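Local structure of aspartate carbamoyltransferase (Leishmania major, 7K46) at residues A188-Y193 against V232-V237; P56-D61 against V109-H114. The protein probably catalyses the transfer of a carbamoyl group from carbamoyl phosphate to L-aspartate, an early step of de novo pyrimidine synthesis. All blocks are in the same frame, centred on the assembly; numbering follows the deposited sequence.

Contact 1 of 2, residues A188-Y193 against V232-V237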
# COMPACT_ATOMS: atom_id res chain seq x y z
N ALA A 188 -27.03 29.82 -10.16
CA ALA A 188 -28.02 30.44 -11.04
C ALA A 188 -27.90 29.86 -12.45
O ALA A 188 -27.51 30.52 -13.41
CB ALA A 188 -27.85 31.95 -11.05
N LEU A 189 -28.26 28.57 -12.56
CA LEU A 189 -28.22 27.90 -13.85
C LEU A 189 -29.19 28.55 -14.83
O LEU A 189 -30.23 29.07 -14.44
CB LEU A 189 -28.59 26.43 -13.70
CG LEU A 189 -27.81 25.63 -12.64
CD1 LEU A 189 -28.34 24.21 -12.64
CD2 LEU A 189 -26.33 25.66 -12.96
N ARG A 190 -28.83 28.53 -16.11
CA ARG A 190 -29.80 28.91 -17.13
C ARG A 190 -30.72 27.74 -17.47
O ARG A 190 -31.94 27.90 -17.50
CB ARG A 190 -29.08 29.41 -18.39
CG ARG A 190 -30.04 29.70 -19.55
CD ARG A 190 -29.39 30.54 -20.64
NE ARG A 190 -28.26 29.86 -21.28
CZ ARG A 190 -28.38 28.95 -22.23
NH1 ARG A 190 -29.56 28.54 -22.65
NH2 ARG A 190 -27.28 28.43 -22.77
N LYS A 191 -30.16 26.56 -17.70
CA LYS A 191 -30.97 25.47 -18.22
C LYS A 191 -30.30 24.14 -17.94
O LYS A 191 -29.07 24.04 -18.02
CB LYS A 191 -31.20 25.65 -19.73
CG LYS A 191 -32.17 24.67 -20.35
CD LYS A 191 -32.58 25.18 -21.73
CE LYS A 191 -33.78 24.43 -22.28
NZ LYS A 191 -34.11 24.88 -23.68
N VAL A 192 -31.11 23.13 -17.62
CA VAL A 192 -30.64 21.75 -17.50
C VAL A 192 -31.39 20.90 -18.52
O VAL A 192 -32.63 20.82 -18.47
CB VAL A 192 -30.84 21.18 -16.08
CG1 VAL A 192 -30.41 19.70 -16.04
CG2 VAL A 192 -30.08 21.99 -15.03
N TYR A 193 -30.65 20.28 -19.42
CA TYR A 193 -31.21 19.26 -20.31
C TYR A 193 -31.03 17.90 -19.65
O TYR A 193 -29.93 17.57 -19.21
CB TYR A 193 -30.51 19.28 -21.67
CG TYR A 193 -30.75 20.52 -22.50
CD1 TYR A 193 -31.88 20.62 -23.32
CD2 TYR A 193 -29.87 21.59 -22.47
CE1 TYR A 193 -32.12 21.75 -24.08
CE2 TYR A 193 -30.10 22.74 -23.24
CZ TYR A 193 -31.23 22.81 -24.04
OH TYR A 193 -31.48 23.94 -24.80
N VAL A 232 -27.22 20.41 -28.45
CA VAL A 232 -25.76 20.48 -28.36
C VAL A 232 -25.29 21.93 -28.49
O VAL A 232 -24.47 22.40 -27.70
CB VAL A 232 -25.13 19.58 -29.43
CG1 VAL A 232 -23.63 19.84 -29.55
CG2 VAL A 232 -25.41 18.10 -29.11
N ALA A 233 -25.83 22.65 -29.48
CA ALA A 233 -25.41 24.03 -29.74
C ALA A 233 -25.70 24.95 -28.56
O ALA A 233 -25.02 25.97 -28.39
CB ALA A 233 -26.09 24.56 -31.00
N ASP A 234 -26.70 24.61 -27.75
CA ASP A 234 -27.12 25.47 -26.65
C ASP A 234 -26.35 25.20 -25.35
O ASP A 234 -26.41 26.03 -24.43
CB ASP A 234 -28.62 25.28 -26.40
CG ASP A 234 -29.21 26.35 -25.48
OD1 ASP A 234 -28.92 27.55 -25.70
OD2 ASP A 234 -29.98 26.00 -24.57
N CYS A 235 -25.61 24.11 -25.27
CA CYS A 235 -25.03 23.69 -23.99
C CYS A 235 -23.62 24.23 -23.78
O CYS A 235 -22.79 24.26 -24.70
CB CYS A 235 -25.00 22.16 -23.89
SG CYS A 235 -26.63 21.46 -23.54
N ASP A 236 -23.35 24.65 -22.55
CA ASP A 236 -22.01 24.96 -22.09
C ASP A 236 -21.29 23.74 -21.53
O ASP A 236 -20.05 23.71 -21.52
CB ASP A 236 -22.08 26.06 -21.04
CG ASP A 236 -22.82 27.28 -21.56
OD1 ASP A 236 -22.34 27.87 -22.55
OD2 ASP A 236 -23.89 27.60 -21.00
N VAL A 237 -22.04 22.75 -21.06
CA VAL A 237 -21.50 21.51 -20.52
C VAL A 237 -22.34 20.35 -21.05
O VAL A 237 -23.57 20.36 -20.92
CB VAL A 237 -21.50 21.50 -18.98
CG1 VAL A 237 -20.96 20.15 -18.44
CG2 VAL A 237 -20.68 22.66 -18.44
O HOH W 1 -25.07 29.84 -21.83
O HOH W 2 -32.54 27.28 -24.56
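R190 and D234 reach toward each other tip to tip in the aspartate-binding domain, beside its parallel, Rossmann-like sheet, where helix 229-234 gives way to the loop before strand 237-240. R190 NH1 donates to the syn side of D234 OD2 at 3.2 Å, fairly straight (165°), completing a salt bridge, while NH2 bonds the backbone D234 O at 3.0 Å, close to the guanidinium plane. A bend at chi3 (63°) in R190 turns NE back from an extended course. NH2 also forms a long salt bridge with D236 OD2, supplemented by a water joining the two; D236 OD1 forms a salt bridge with K280. K191 stretches out across D234, and its NZ, hydrogen-bonded to Q222 OE1, also donates to Y193 OH at 3.0 Å. Y193 OH donates a hydrogen bond to D234 OD2 at 2.6 Å, from the anti side and on the opposite face of the carboxylate plane from R190 NH1. C235 SG lies obliquely to the ring, 3.4 Å from Y193 CD2, a cysteine sulfur-aromatic contact. The network thus ties the approach to strand 191-195 to residues 234-236, and the donors around D234 OD2 would be expected to favour its ionised form.

Contact 2 of 2, residues P56-D61 against V109-H114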
# COMPACT_ATOMS: atom_id res chain seq x y z
N PRO A 56 -7.91 4.61 4.30
CA PRO A 56 -9.09 4.29 3.48
C PRO A 56 -9.61 2.90 3.80
O PRO A 56 -8.84 1.96 4.05
CB PRO A 56 -8.54 4.35 2.04
CG PRO A 56 -7.08 4.82 2.17
CD PRO A 56 -6.66 4.43 3.56
N LEU A 57 -10.94 2.79 3.81
CA LEU A 57 -11.62 1.52 4.07
C LEU A 57 -12.60 1.35 2.92
O LEU A 57 -13.69 1.94 2.93
CB LEU A 57 -12.31 1.52 5.43
CG LEU A 57 -12.82 0.17 5.93
CD1 LEU A 57 -11.64 -0.76 6.27
CD2 LEU A 57 -13.74 0.35 7.14
N PHE A 58 -12.21 0.57 1.91
CA PHE A 58 -12.96 0.47 0.66
C PHE A 58 -13.53 -0.93 0.54
O PHE A 58 -12.79 -1.91 0.35
CB PHE A 58 -12.07 0.83 -0.54
CG PHE A 58 -12.03 2.30 -0.85
CD1 PHE A 58 -11.71 3.23 0.14
CD2 PHE A 58 -12.27 2.77 -2.14
CE1 PHE A 58 -11.67 4.60 -0.14
CE2 PHE A 58 -12.23 4.13 -2.43
CZ PHE A 58 -11.92 5.04 -1.44
N PHE A 59 -14.85 -1.04 0.68
CA PHE A 59 -15.54 -2.31 0.55
C PHE A 59 -15.90 -2.65 -0.89
O PHE A 59 -16.28 -3.79 -1.18
CB PHE A 59 -16.81 -2.32 1.42
CG PHE A 59 -16.53 -2.38 2.89
CD1 PHE A 59 -16.21 -1.23 3.60
CD2 PHE A 59 -16.58 -3.59 3.58
CE1 PHE A 59 -15.95 -1.28 4.95
CE2 PHE A 59 -16.32 -3.64 4.94
CZ PHE A 59 -16.00 -2.47 5.63
N GLU A 60 -15.80 -1.68 -1.78
CA GLU A 60 -15.91 -1.92 -3.21
C GLU A 60 -14.72 -1.25 -3.89
O GLU A 60 -14.19 -0.26 -3.40
CB GLU A 60 -17.24 -1.38 -3.77
CG GLU A 60 -17.57 0.04 -3.35
CD GLU A 60 -18.85 0.55 -3.98
OE1 GLU A 60 -19.61 -0.29 -4.51
OE2 GLU A 60 -19.10 1.79 -3.95
N ASP A 61 -14.29 -1.83 -5.00
CA ASP A 61 -13.16 -1.28 -5.72
C ASP A 61 -13.55 0.03 -6.40
O ASP A 61 -14.58 0.12 -7.06
CB ASP A 61 -12.66 -2.27 -6.77
CG ASP A 61 -11.99 -3.48 -6.15
OD1 ASP A 61 -11.80 -3.49 -4.91
OD2 ASP A 61 -11.64 -4.42 -6.90
N VAL A 109 -7.86 10.70 9.90
CA VAL A 109 -9.00 10.85 8.99
C VAL A 109 -9.26 9.49 8.36
O VAL A 109 -8.32 8.75 8.05
CB VAL A 109 -8.76 11.96 7.94
CG1 VAL A 109 -7.57 11.64 7.03
CG2 VAL A 109 -10.04 12.21 7.10
N LEU A 110 -10.54 9.16 8.20
CA LEU A 110 -10.95 7.92 7.55
C LEU A 110 -11.60 8.26 6.21
O LEU A 110 -12.21 9.32 6.06
CB LEU A 110 -11.93 7.13 8.43
CG LEU A 110 -11.61 6.95 9.91
CD1 LEU A 110 -12.61 5.96 10.54
CD2 LEU A 110 -10.20 6.43 10.08
N VAL A 111 -11.46 7.36 5.24
CA VAL A 111 -12.14 7.48 3.94
C VAL A 111 -12.93 6.20 3.73
O VAL A 111 -12.34 5.13 3.57
CB VAL A 111 -11.16 7.73 2.78
CG1 VAL A 111 -11.94 7.92 1.46
CG2 VAL A 111 -10.25 8.93 3.06
N LEU A 112 -14.26 6.30 3.71
CA LEU A 112 -15.14 5.13 3.63
C LEU A 112 -15.81 5.04 2.26
O LEU A 112 -16.46 5.98 1.81
CB LEU A 112 -16.22 5.16 4.72
CG LEU A 112 -17.19 3.97 4.65
CD1 LEU A 112 -16.48 2.67 5.05
CD2 LEU A 112 -18.43 4.20 5.52
N ARG A 113 -15.66 3.88 1.63
CA ARG A 113 -16.37 3.54 0.39
C ARG A 113 -17.14 2.25 0.62
O ARG A 113 -16.55 1.17 0.76
CB ARG A 113 -15.39 3.41 -0.77
CG ARG A 113 -16.01 2.93 -2.06
CD ARG A 113 -16.57 4.09 -2.85
NE ARG A 113 -17.11 3.65 -4.13
CZ ARG A 113 -17.08 4.37 -5.25
NH1 ARG A 113 -16.53 5.58 -5.28
NH2 ARG A 113 -17.59 3.86 -6.37
N HIS A 114 -18.46 2.36 0.68
CA HIS A 114 -19.35 1.23 0.92
C HIS A 114 -20.62 1.49 0.13
O HIS A 114 -21.09 2.63 0.07
CB HIS A 114 -19.67 1.10 2.42
CG HIS A 114 -20.24 -0.23 2.81
ND1 HIS A 114 -21.49 -0.66 2.40
CD2 HIS A 114 -19.75 -1.21 3.60
CE1 HIS A 114 -21.73 -1.85 2.91
NE2 HIS A 114 -20.69 -2.22 3.64
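Strands 56-58 and 109-113 run parallel, their axes 12° apart, with L57 N donating to V111 O, R113 N to L57 O and F59 N to R113 O. They are neighbours in the parallel sheet of the carbamoyl-phosphate-binding domain, an alpha/beta fold with helices on both faces. P56, F58, V111 and R113 share the face covered by helix 63-74. There R113 CB sits over the centre of the F58 ring, 3.5 Å from its centroid, as a CH-pi contact, while V111 CG1 meets the ring edge at CE1, 3.7 Å away. L57 and L112 lie side by side on the other face, where L112 CD1 touches F59 CE1 and helices 96-104 and 117-126 pack. Beyond the strands, H114 CD2 stands over one face of the F59 ring, offset toward the rim and 3.5 Å from F59 CG; the planes lie 52° apart. H114 ND1 bonds K116 N. R113 CG, anti to the backbone N (chi1 175°), lies against E60 CG, and the two side chains cross at about a right angle. R113 NH1 bonds A134 O, whereas NE donates a salt-bridge hydrogen bond to the anti side of E60 OE2 at 2.7 Å, tilted out of the carboxylate plane.

Overall arrangement
The two contacts lie in different domains, on opposite sides of the chain's centre, with their own centres 34 Å apart and their nearest atoms about 20 Å apart. Contact 2 comes first along the chain and joins adjacent strands of the four-stranded parallel sheet in the carbamoyl-phosphate-binding domain. Contact 1 follows entirely after it, in the aspartate-binding domain, where it links the start of strand 191-195 to helix 229-234 and the approach to strand 237-240; strand 163-167 lies between those two strands in the second parallel sheet. Neither sheet is shared, so each contact belongs to a separate domain of the two-domain subunit characteristic of carbamoyltransferases, three copies of which make up the assembly.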